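Local coordinates for possible galactose mutarotase (Streptomyces platensis subsp. rosaceus, PDB 4RNL), which probably interconverts the alpha and beta anomers of galactose or related aldoses, as a member of the aldose 1-epimerase family, at residues 36-48 / 117-129. Sequence-based numbering, arbitrary orientation. Where two conformers were deposited one is given.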
# COMPACT_ATOMS: atom_id res chain seq x y z
N VAL A 36 -7.28 13.51 4.72
CA VAL A 36 -7.20 12.17 4.16
C VAL A 36 -8.62 11.64 4.07
O VAL A 36 -9.39 11.76 5.03
CB VAL A 36 -6.35 11.24 5.04
CG1 VAL A 36 -6.38 9.81 4.50
CG2 VAL A 36 -4.90 11.75 5.12
N ARG A 37 -8.98 11.07 2.93
CA ARG A 37 -10.29 10.44 2.80
C ARG A 37 -10.13 8.95 2.54
O ARG A 37 -9.30 8.56 1.71
CB ARG A 37 -11.10 11.10 1.68
CG ARG A 37 -11.33 12.59 1.89
CD ARG A 37 -12.27 13.15 0.83
NE ARG A 37 -12.47 14.59 0.99
CZ ARG A 37 -11.97 15.51 0.17
NH1 ARG A 37 -11.25 15.13 -0.89
NH2 ARG A 37 -12.19 16.80 0.40
N VAL A 38 -10.91 8.14 3.24
CA VAL A 38 -10.80 6.69 3.20
C VAL A 38 -12.16 6.07 2.88
O VAL A 38 -13.18 6.47 3.47
CB VAL A 38 -10.30 6.12 4.55
CG1 VAL A 38 -10.20 4.60 4.49
CG2 VAL A 38 -8.94 6.73 4.92
N LEU A 39 -12.19 5.13 1.95
CA LEU A 39 -13.44 4.50 1.54
C LEU A 39 -13.62 3.16 2.22
O LEU A 39 -12.64 2.45 2.45
CB LEU A 39 -13.45 4.26 0.03
CG LEU A 39 -13.04 5.42 -0.88
CD1 LEU A 39 -13.16 4.96 -2.32
CD2 LEU A 39 -13.89 6.66 -0.62
N THR A 40 -14.86 2.79 2.54
CA THR A 40 -15.10 1.45 3.09
C THR A 40 -14.92 0.38 2.00
O THR A 40 -14.78 -0.80 2.30
CB THR A 40 -16.49 1.31 3.72
OG1 THR A 40 -17.50 1.62 2.75
CG2 THR A 40 -16.63 2.24 4.91
N TYR A 41 -14.94 0.80 0.74
CA TYR A 41 -14.63 -0.13 -0.35
C TYR A 41 -13.12 -0.28 -0.46
O TYR A 41 -12.41 0.69 -0.72
CB TYR A 41 -15.18 0.39 -1.69
CG TYR A 41 -14.88 -0.48 -2.90
CD1 TYR A 41 -15.32 -1.80 -2.96
CD2 TYR A 41 -14.20 0.04 -4.00
CE1 TYR A 41 -15.06 -2.59 -4.07
CE2 TYR A 41 -13.94 -0.74 -5.11
CZ TYR A 41 -14.37 -2.05 -5.14
OH TYR A 41 -14.12 -2.84 -6.26
N GLY A 42 -12.64 -1.50 -0.24
CA GLY A 42 -11.23 -1.81 -0.42
C GLY A 42 -10.29 -1.02 0.46
O GLY A 42 -9.09 -0.95 0.18
N GLY A 43 -10.82 -0.42 1.52
CA GLY A 43 -10.03 0.39 2.44
C GLY A 43 -9.26 1.47 1.71
O GLY A 43 -8.20 1.90 2.15
N ILE A 44 -9.82 1.92 0.59
CA ILE A 44 -9.08 2.77 -0.33
C ILE A 44 -8.81 4.16 0.24
O ILE A 44 -9.71 4.84 0.72
CB ILE A 44 -9.84 2.89 -1.67
CG1 ILE A 44 -9.66 1.60 -2.50
CG2 ILE A 44 -9.33 4.07 -2.49
CD1 ILE A 44 -10.77 1.40 -3.54
N VAL A 45 -7.55 4.57 0.21
CA VAL A 45 -7.21 5.95 0.51
C VAL A 45 -7.48 6.74 -0.77
O VAL A 45 -6.69 6.69 -1.73
CB VAL A 45 -5.74 6.08 0.95
CG1 VAL A 45 -5.38 7.55 1.20
CG2 VAL A 45 -5.49 5.26 2.22
N GLN A 46 -8.60 7.45 -0.79
CA GLN A 46 -9.05 8.12 -2.00
C GLN A 46 -8.28 9.40 -2.26
O GLN A 46 -7.91 9.70 -3.40
CB GLN A 46 -10.54 8.45 -1.92
CG GLN A 46 -11.11 8.88 -3.26
CD GLN A 46 -11.92 10.15 -3.15
OE1 GLN A 46 -12.22 10.61 -2.05
NE2 GLN A 46 -12.26 10.73 -4.29
N THR A 47 -8.04 10.17 -1.20
CA THR A 47 -7.26 11.40 -1.34
C THR A 47 -6.36 11.67 -0.13
O THR A 47 -6.68 11.28 1.00
CB THR A 47 -8.14 12.65 -1.59
OG1 THR A 47 -9.18 12.69 -0.61
CG2 THR A 47 -8.76 12.65 -2.99
N VAL A 48 -5.24 12.33 -0.39
CA VAL A 48 -4.31 12.80 0.62
C VAL A 48 -3.93 14.23 0.24
O VAL A 48 -3.42 14.46 -0.86
CB VAL A 48 -3.03 11.93 0.66
CG1 VAL A 48 -2.01 12.53 1.60
CG2 VAL A 48 -3.36 10.49 1.09
N GLY A 117 -10.94 -11.35 -6.04
CA GLY A 117 -11.75 -10.83 -4.94
C GLY A 117 -10.94 -10.55 -3.68
O GLY A 117 -11.41 -10.76 -2.57
N GLY A 118 -9.71 -10.05 -3.86
CA GLY A 118 -8.88 -9.66 -2.73
C GLY A 118 -9.46 -8.53 -1.89
O GLY A 118 -10.54 -7.98 -2.21
N PHE A 119 -8.74 -8.16 -0.83
CA PHE A 119 -9.23 -7.20 0.17
C PHE A 119 -9.52 -5.83 -0.45
O PHE A 119 -10.31 -5.06 0.09
CB PHE A 119 -8.21 -7.03 1.30
CG PHE A 119 -8.08 -8.23 2.25
CD1 PHE A 119 -8.77 -9.41 2.02
CD2 PHE A 119 -7.27 -8.13 3.38
CE1 PHE A 119 -8.64 -10.50 2.91
CE2 PHE A 119 -7.13 -9.21 4.26
CZ PHE A 119 -7.82 -10.39 4.02
N SER A 120 -8.88 -5.54 -1.58
CA SER A 120 -9.04 -4.23 -2.21
C SER A 120 -10.35 -4.11 -2.99
O SER A 120 -10.69 -3.03 -3.47
CB SER A 120 -7.88 -3.95 -3.15
OG SER A 120 -7.89 -4.87 -4.21
N ARG A 121 -11.09 -5.21 -3.10
CA ARG A 121 -12.33 -5.23 -3.88
C ARG A 121 -13.52 -5.74 -3.08
O ARG A 121 -14.48 -6.25 -3.66
CB ARG A 121 -12.15 -6.08 -5.14
CG ARG A 121 -11.19 -5.48 -6.17
CD ARG A 121 -9.98 -6.35 -6.37
NE ARG A 121 -9.03 -5.78 -7.32
CZ ARG A 121 -8.65 -6.38 -8.44
NH1 ARG A 121 -9.11 -7.59 -8.74
NH2 ARG A 121 -7.78 -5.78 -9.24
N VAL A 122 -13.44 -5.62 -1.76
CA VAL A 122 -14.56 -5.98 -0.89
C VAL A 122 -14.86 -4.81 0.04
O VAL A 122 -14.01 -3.94 0.26
CB VAL A 122 -14.27 -7.25 -0.06
CG1 VAL A 122 -14.04 -8.44 -0.98
CG2 VAL A 122 -13.06 -7.04 0.83
N VAL A 123 -16.08 -4.77 0.58
CA VAL A 123 -16.49 -3.68 1.46
C VAL A 123 -16.25 -4.05 2.93
O VAL A 123 -16.59 -5.16 3.37
CB VAL A 123 -17.96 -3.29 1.24
CG1 VAL A 123 -18.39 -2.19 2.20
CG2 VAL A 123 -18.17 -2.82 -0.19
N TRP A 124 -15.64 -3.12 3.66
CA TRP A 124 -15.31 -3.30 5.08
C TRP A 124 -16.29 -2.58 6.00
O TRP A 124 -16.82 -1.52 5.65
CB TRP A 124 -13.88 -2.77 5.33
CG TRP A 124 -12.83 -3.58 4.61
CD1 TRP A 124 -12.65 -3.70 3.27
CD2 TRP A 124 -11.83 -4.40 5.23
NE1 TRP A 124 -11.59 -4.54 3.00
CE2 TRP A 124 -11.06 -4.98 4.19
CE3 TRP A 124 -11.49 -4.68 6.55
CZ2 TRP A 124 -9.99 -5.83 4.44
CZ3 TRP A 124 -10.42 -5.53 6.80
CH2 TRP A 124 -9.69 -6.10 5.75
N ASP A 125 -16.55 -3.16 7.17
CA ASP A 125 -17.31 -2.47 8.22
C ASP A 125 -16.43 -1.36 8.77
O ASP A 125 -15.22 -1.54 8.88
CB ASP A 125 -17.66 -3.42 9.37
CG ASP A 125 -18.69 -4.46 8.98
OD1 ASP A 125 -19.42 -4.24 7.99
OD2 ASP A 125 -18.78 -5.49 9.68
N ALA A 126 -17.01 -0.23 9.11
CA ALA A 126 -16.22 0.88 9.61
C ALA A 126 -16.81 1.44 10.90
O ALA A 126 -18.03 1.47 11.08
CB ALA A 126 -16.14 2.00 8.56
N ARG A 127 -15.94 1.90 11.79
CA ARG A 127 -16.41 2.68 12.94
C ARG A 127 -15.41 3.75 13.33
O ARG A 127 -14.20 3.59 13.12
CB ARG A 127 -16.72 1.78 14.13
CG ARG A 127 -15.50 1.10 14.71
CD ARG A 127 -15.86 0.28 15.95
NE ARG A 127 -14.69 -0.40 16.50
CZ ARG A 127 -13.98 0.05 17.54
NH1 ARG A 127 -14.34 1.17 18.15
NH2 ARG A 127 -12.92 -0.63 17.97
N GLU A 128 -15.91 4.84 13.90
CA GLU A 128 -15.04 5.93 14.32
C GLU A 128 -14.20 5.52 15.53
O GLU A 128 -14.69 4.86 16.45
CB GLU A 128 -15.87 7.18 14.65
CG GLU A 128 -15.03 8.42 14.97
CD GLU A 128 -15.89 9.67 15.01
OE1 GLU A 128 -17.11 9.55 14.76
OE2 GLU A 128 -15.36 10.77 15.31
N VAL A 129 -12.92 5.88 15.50
CA VAL A 129 -12.06 5.77 16.67
C VAL A 129 -11.42 7.13 16.89
O VAL A 129 -11.56 8.03 16.05
CB VAL A 129 -10.97 4.69 16.49
CG1 VAL A 129 -11.60 3.29 16.37
CG2 VAL A 129 -10.10 5.00 15.28
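The ring of Y41 packs against the backbone of S120 and R121. CE1 of Y41 lies 3.6 Å from C of R121, and the carbonyl O of S120 sits over one ring face, toward its rim. CG of Y41 is anti to the backbone N (chi1 179°), which brings the ring back against residues 120-121 although its CB points away from them. The hydroxyl end of the ring reaches CA, CB and CG of R121. The guanidinium group turns elsewhere, to the carbonyl of P116. At the ring edge, near its plane, CG2 of V123 lies 4.1 Å from CD1 of Y41.

Two backbone hydrogen bonds join the two segments. W124 N donates to T40 O at 2.8 Å and is nearly straight (172°). G42 N donates to V122 O, also at 2.8 Å. They flank Y41 and V123 and form a single beta bridge.

G42 fits closely against residues 119-120. Its CA makes CH...O contacts with the carbonyls of both; G42 CA lies 3.3 Å from S120 O.

The indole of W124 stands beside the bridge, with T40 O near the plane at its edge. W124 NE1 donates to F119 O in the ring plane, at 3.2 Å. This bond fixes the ring rotation and ties it back to its own segment.

The methyl CG2 of T40 meets CB of A126 at 3.7 Å, while T40 OG1 is hydrogen-bonded to the backbone N of D23.

Residues 41-44 form a type I' turn between antiparallel strands 35-39 and 45-51. The contact therefore docks a beta-hairpin tip on the loop leading into edge strand 125-129, joining two antiparallel sheets of the beta-rich galactose mutarotase fold.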